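Phosphoglycolate phosphatase (Thermoplasma acidophilum, PDB 1L6R) removes the phosphate from 2-phosphoglycolate to give glycolate, with magnesium as cofactor, and splits inorganic pyrophosphate less efficiently. Local coordinates at residues A[13-18]-A[175-180]; A[62-67]-A[162-167]. The protein carries 1 engineered substitution. All blocks are in the same frame, centred on the assembly; numbering follows the deposited sequence.

Contact 1. Residues A[13-18]-A[175-180]; sequences DGNLTD and IGDSNN. Engineered in segment 13-18: Asn15 (natural residue Thr). With CA (calcium ion), chain D; CA (calcium ion), chain C.
This is the metal centre of a HAD-like hydrolase. Segment 13-18, just after the nucleophile Asp11 at the end of strand 7-11, meets the GDSNND acidic motif that begins at Gly176. Two calcium ions sit where the enzyme binds magnesium. Asp177 joins them, and its side chain can be followed atom by atom. Asp177 CB points toward segment 13-18 and lies 3.9 Å from Gly14 O. CG takes the crowded position between the backbone N and the carbonyl carbon (chi1 70°). Asp177 CG rests 3.6 Å from Gly14 CA. The carboxylate then divides its oxygens. Asp177 OD1 binds the chain C calcium at 2.4 Å, together with Asn180 OD1, Asp11 and Asp181. Asp177 OD2 binds the chain D calcium, also at 2.4 Å. Gly14 O reaches that same ion at 2.5 Å. Gly14 O and Asp177 OD2 thus come close as two oxygens, and the shared cation is likely to offset their repulsion. Gly14 has no side chain, and a CB there would run into Asp177 OD1. Asp11 binds the chain C ion through OD2, while its OD1 accepts a hydrogen bond from Gly14 N. Beside the metals, the engineered Asn15 crosses Ile175 obliquely, with Asn15 CG 3.7 Å from Ile175 CG2. Asn180 ND2 donates to water 2, a ligand of the chain C ion, and to Tyr140 O. Waters 1, 4 and 5 belong to the chain D ion. Water 1 also donates a hydrogen bond of 2.7 Å to Asp13 O.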
loop_
_atom_site.group_PDB
_atom_site.type_symbol
_atom_site.label_atom_id
_atom_site.label_comp_id
_atom_site.label_asym_id
_atom_site.label_seq_id
_atom_site.Cartn_x
_atom_site.Cartn_y
_atom_site.Cartn_z
ATOM N N ASP A 13 7.099 -10.382 15.425
ATOM C CA ASP A 13 7.205 -9.625 16.656
ATOM C C ASP A 13 5.882 -9.134 17.203
ATOM O O ASP A 13 5.705 -9.022 18.417
ATOM C CB ASP A 13 8.175 -8.488 16.426
ATOM C CG ASP A 13 9.432 -8.973 15.758
ATOM O OD1 ASP A 13 9.540 -8.885 14.515
ATOM O OD2 ASP A 13 10.305 -9.490 16.482
ATOM N N GLY A 14 4.944 -8.853 16.309
ATOM C CA GLY A 14 3.650 -8.395 16.750
ATOM C C GLY A 14 2.692 -9.452 17.256
ATOM O O GLY A 14 1.886 -9.158 18.133
ATOM N N ASN A 15 2.812 -10.682 16.765
ATOM C CA ASN A 15 1.842 -11.726 17.098
ATOM C C ASN A 15 2.335 -13.058 17.621
ATOM O O ASN A 15 1.523 -13.859 18.073
ATOM C CB ASN A 15 1.003 -12.006 15.853
ATOM C CG ASN A 15 0.226 -10.800 15.398
ATOM O OD1 ASN A 15 -0.869 -10.518 15.904
ATOM N ND2 ASN A 15 0.793 -10.052 14.456
ATOM N N LEU A 16 3.633 -13.318 17.549
ATOM C CA LEU A 16 4.136 -14.613 17.998
ATOM C C LEU A 16 4.926 -14.546 19.283
ATOM O O LEU A 16 5.514 -15.541 19.691
ATOM C CB LEU A 16 5.002 -15.251 16.900
ATOM C CG LEU A 16 4.303 -15.493 15.561
ATOM C CD1 LEU A 16 5.254 -16.200 14.602
ATOM C CD2 LEU A 16 3.056 -16.353 15.780
ATOM N N THR A 17 4.933 -13.390 19.937
ATOM C CA THR A 17 5.706 -13.233 21.160
ATOM C C THR A 17 4.884 -12.828 22.373
ATOM O O THR A 17 3.772 -12.308 22.241
ATOM C CB THR A 17 6.840 -12.200 20.961
ATOM O OG1 THR A 17 6.280 -10.911 20.661
ATOM C CG2 THR A 17 7.746 -12.622 19.809
ATOM N N ASP A 18 5.423 -13.081 23.560
ATOM C CA ASP A 18 4.705 -12.706 24.771
ATOM C C ASP A 18 5.153 -11.333 25.246
ATOM O O ASP A 18 5.863 -10.628 24.527
ATOM C CB ASP A 18 4.884 -13.766 25.875
ATOM C CG ASP A 18 6.319 -13.906 26.364
ATOM O OD1 ASP A 18 7.143 -12.983 26.177
ATOM O OD2 ASP A 18 6.612 -14.959 26.972
ATOM N N ILE A 175 -2.007 -11.852 9.574
ATOM C CA ILE A 175 -2.164 -11.655 11.010
ATOM C C ILE A 175 -1.146 -10.590 11.413
ATOM O O ILE A 175 0.064 -10.741 11.163
ATOM C CB ILE A 175 -1.918 -12.972 11.786
ATOM C CG1 ILE A 175 -2.897 -14.042 11.289
ATOM C CG2 ILE A 175 -2.079 -12.737 13.284
ATOM C CD1 ILE A 175 -2.719 -15.396 11.941
ATOM N N GLY A 176 -1.654 -9.511 12.010
ATOM C CA GLY A 176 -0.835 -8.379 12.426
ATOM C C GLY A 176 -1.424 -7.765 13.675
ATOM O O GLY A 176 -2.415 -8.286 14.205
ATOM N N ASP A 177 -0.869 -6.643 14.130
ATOM C CA ASP A 177 -1.356 -6.043 15.366
ATOM C C ASP A 177 -1.354 -4.527 15.464
ATOM O O ASP A 177 -1.982 -3.981 16.366
ATOM C CB ASP A 177 -0.530 -6.591 16.548
ATOM C CG ASP A 177 0.907 -6.073 16.553
ATOM O OD1 ASP A 177 1.421 -5.744 15.482
ATOM O OD2 ASP A 177 1.539 -5.996 17.623
ATOM N N SER A 178 -0.676 -3.837 14.555
ATOM C CA SER A 178 -0.561 -2.391 14.686
ATOM C C SER A 178 -0.384 -1.668 13.362
ATOM O O SER A 178 -0.493 -2.268 12.295
ATOM C CB SER A 178 0.619 -2.071 15.613
ATOM O OG SER A 178 1.815 -2.605 15.077
ATOM N N ASN A 179 -0.093 -0.373 13.437
ATOM C CA ASN A 179 0.046 0.431 12.234
ATOM C C ASN A 179 1.079 -0.069 11.241
ATOM O O ASN A 179 0.861 0.032 10.036
ATOM C CB ASN A 179 0.338 1.887 12.601
ATOM C CG ASN A 179 0.561 2.753 11.380
ATOM O OD1 ASN A 179 1.704 3.015 10.995
ATOM N ND2 ASN A 179 -0.523 3.181 10.748
ATOM N N ASN A 180 2.195 -0.615 11.719
ATOM C CA ASN A 180 3.202 -1.097 10.787
ATOM C C ASN A 180 2.736 -2.340 10.009
ATOM O O ASN A 180 3.469 -2.873 9.176
ATOM C CB ASN A 180 4.569 -1.332 11.484
ATOM C CG ASN A 180 4.507 -2.352 12.604
ATOM O OD1 ASN A 180 3.658 -3.232 12.592
ATOM N ND2 ASN A 180 5.427 -2.250 13.566
HETATM CA CA CA D . 1.829 -7.147 19.696
HETATM CA CA CA C . 3.118 -5.162 13.851
HETATM O O HOH W 1 3.795 -8.676 20.237
HETATM O O HOH W 2 4.647 -4.402 15.670
HETATM O O HOH W 3 5.580 -5.682 12.976
HETATM O O HOH W 4 3.858 -5.634 19.808
HETATM O O HOH W 5 -0.323 -8.278 19.962
#

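Contact 2. Residues A[62-67]-A[162-167]; sequences NGPVFG and KEMYSL
Pro64 is the centre of this contact, and the side chains of Met164, the last residue of helix 154-164, and of Tyr165, which follows it, reach it tip to tip. Tyr165 brings its phenol end. Pro64 CD lies at the edge of the ring, near its plane, 3.8 Å from Tyr165 CE2 and 3.4 Å from Tyr165 OH. The ring is therefore met on its rim and not stacked on the proline. Met164 brings its methyl group. Its chain bends at chi3 (72°), and Met164 CE comes 3.6 Å from Pro64 CG. The backbone of Gly63 adds a neighbour to the hydroxyl, with Gly63 CA 3.8 Å from Tyr165 OH. The polar link runs through water 6, which lies in the plane of the ring, 2.5 Å from Tyr165 OH. The same water donates a 3.1 Å hydrogen bond to Asn62 O.

Further out, a Schellman motif ends the helix. Leu167 N bonds to Lys162 O at 3.0 Å and Ser166 N to Glu163 O, with Ser166 at positive phi (49°). This turn fixes the backbone just where Tyr165 leaves the helix. On the other segment, Pro64 O accepts from Ser42 OG and Gly63 O from Lys56 NZ. Leu161 of the helix and Met73 of strand 72-74 also touch Pro64. The contact thus joins the helix end to the loop entering strand 65-67 of the central HAD sheet.

An alanine in place of Tyr165 would remove ring and hydroxyl, and would probably loosen water 6 and deprive Pro64 CD of its aromatic neighbour. The chemistry implies a mainly apolar junction, in which one water carries the polar connection between Tyr165 OH and Asn62 O.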
loop_
_atom_site.group_PDB
_atom_site.type_symbol
_atom_site.label_atom_id
_atom_site.label_comp_id
_atom_site.label_asym_id
_atom_site.label_seq_id
_atom_site.Cartn_x
_atom_site.Cartn_y
_atom_site.Cartn_z
ATOM N N ASN A 62 6.883 -23.805 6.905
ATOM C CA ASN A 62 6.950 -24.394 5.569
ATOM C C ASN A 62 6.940 -23.454 4.371
ATOM O O ASN A 62 7.089 -23.895 3.231
ATOM C CB ASN A 62 5.864 -25.483 5.410
ATOM C CG ASN A 62 4.447 -24.944 5.526
ATOM O OD1 ASN A 62 3.487 -25.713 5.610
ATOM N ND2 ASN A 62 4.306 -23.629 5.525
ATOM N N GLY A 63 6.781 -22.158 4.616
ATOM C CA GLY A 63 6.798 -21.211 3.516
ATOM C C GLY A 63 7.999 -20.297 3.605
ATOM O O GLY A 63 8.838 -20.448 4.496
ATOM N N PRO A 64 8.123 -19.336 2.686
ATOM C CA PRO A 64 9.260 -18.412 2.720
ATOM C C PRO A 64 9.142 -17.528 3.955
ATOM O O PRO A 64 8.053 -17.366 4.511
ATOM C CB PRO A 64 9.080 -17.585 1.435
ATOM C CG PRO A 64 8.233 -18.464 0.547
ATOM C CD PRO A 64 7.258 -19.067 1.524
ATOM N N VAL A 65 10.263 -16.976 4.402
ATOM C CA VAL A 65 10.221 -16.059 5.530
ATOM C C VAL A 65 10.913 -14.782 5.081
ATOM O O VAL A 65 11.838 -14.808 4.248
ATOM C CB VAL A 65 10.887 -16.635 6.819
ATOM C CG1 VAL A 65 10.121 -17.870 7.264
ATOM C CG2 VAL A 65 12.362 -16.944 6.599
ATOM N N PHE A 66 10.426 -13.658 5.594
ATOM C CA PHE A 66 10.977 -12.357 5.250
ATOM C C PHE A 66 11.564 -11.627 6.444
ATOM O O PHE A 66 11.008 -11.647 7.541
ATOM C CB PHE A 66 9.895 -11.434 4.666
ATOM C CG PHE A 66 9.296 -11.907 3.380
ATOM C CD1 PHE A 66 8.320 -12.900 3.370
ATOM C CD2 PHE A 66 9.679 -11.321 2.172
ATOM C CE1 PHE A 66 7.733 -13.296 2.162
ATOM C CE2 PHE A 66 9.095 -11.715 0.965
ATOM C CZ PHE A 66 8.122 -12.701 0.967
ATOM N N GLY A 67 12.695 -10.971 6.210
ATOM C CA GLY A 67 13.315 -10.148 7.232
ATOM C C GLY A 67 13.254 -8.715 6.721
ATOM O O GLY A 67 12.727 -8.452 5.629
ATOM N N LYS A 162 1.809 -14.003 -2.913
ATOM C CA LYS A 162 0.660 -14.239 -3.782
ATOM C C LYS A 162 1.148 -14.700 -5.146
ATOM O O LYS A 162 0.625 -15.667 -5.703
ATOM C CB LYS A 162 -0.173 -12.962 -3.915
ATOM C CG LYS A 162 -1.311 -13.054 -4.929
ATOM C CD LYS A 162 -2.224 -11.843 -4.827
ATOM C CE LYS A 162 -3.257 -11.808 -5.940
ATOM N NZ LYS A 162 -2.625 -11.421 -7.228
ATOM N N GLU A 163 2.155 -14.010 -5.672
ATOM C CA GLU A 163 2.734 -14.341 -6.972
ATOM C C GLU A 163 3.417 -15.708 -6.949
ATOM O O GLU A 163 3.210 -16.533 -7.837
ATOM C CB GLU A 163 3.752 -13.270 -7.374
ATOM C CG GLU A 163 4.507 -13.569 -8.661
ATOM C CD GLU A 163 5.577 -12.537 -8.959
ATOM O OE1 GLU A 163 5.231 -11.347 -9.116
ATOM O OE2 GLU A 163 6.765 -12.915 -9.034
ATOM N N MET A 164 4.237 -15.936 -5.928
ATOM C CA MET A 164 4.967 -17.188 -5.775
ATOM C C MET A 164 4.075 -18.424 -5.715
ATOM O O MET A 164 4.412 -19.475 -6.277
ATOM C CB MET A 164 5.842 -17.123 -4.515
ATOM C CG MET A 164 7.008 -16.153 -4.629
ATOM S SD MET A 164 7.885 -15.904 -3.064
ATOM C CE MET A 164 8.721 -17.475 -2.922
ATOM N N TYR A 165 2.939 -18.307 -5.039
ATOM C CA TYR A 165 2.030 -19.435 -4.895
ATOM C C TYR A 165 0.831 -19.395 -5.849
ATOM O O TYR A 165 -0.060 -20.243 -5.764
ATOM C CB TYR A 165 1.547 -19.521 -3.440
ATOM C CG TYR A 165 2.599 -20.050 -2.486
ATOM C CD1 TYR A 165 2.649 -21.402 -2.158
ATOM C CD2 TYR A 165 3.582 -19.208 -1.959
ATOM C CE1 TYR A 165 3.650 -21.910 -1.338
ATOM C CE2 TYR A 165 4.591 -19.706 -1.135
ATOM C CZ TYR A 165 4.619 -21.056 -0.833
ATOM O OH TYR A 165 5.627 -21.561 -0.053
ATOM N N SER A 166 0.825 -18.424 -6.759
ATOM C CA SER A 166 -0.267 -18.265 -7.720
ATOM C C SER A 166 -1.614 -18.310 -7.010
ATOM O O SER A 166 -2.502 -19.093 -7.368
ATOM C CB SER A 166 -0.202 -19.363 -8.788
ATOM O OG SER A 166 1.006 -19.280 -9.522
ATOM N N LEU A 167 -1.768 -17.451 -6.007
ATOM C CA LEU A 167 -2.988 -17.389 -5.216
ATOM C C LEU A 167 -3.832 -16.153 -5.492
ATOM O O LEU A 167 -3.372 -15.187 -6.101
ATOM C CB LEU A 167 -2.638 -17.381 -3.723
ATOM C CG LEU A 167 -1.824 -18.541 -3.156
ATOM C CD1 LEU A 167 -1.504 -18.277 -1.693
ATOM C CD2 LEU A 167 -2.618 -19.825 -3.300
HETATM O O HOH W 6 5.820 -24.032 0.432
#

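In the fold
Contact 1 is the metal site itself, whereas contact 2 lies away from the annotated sites. Their centres are 19 Å apart, and their nearest atoms are about 8 Å apart without touching. Both border the main sheet. Strands 7-11 and 172-175 lie side by side and lead into contact 1. Strand 65-67 of contact 2 is separated from strand 7-11 by strand 40-44. Helix 154-164 also connects the two regions. At its start, Lys154, which by similarity binds substrate, donates to Asn180 O of contact 1. Its other end brings Met164 to segment 62-67. Contact 1 lies about 8 Å from the chain centre, contact 2 about 13 Å, centre to centre.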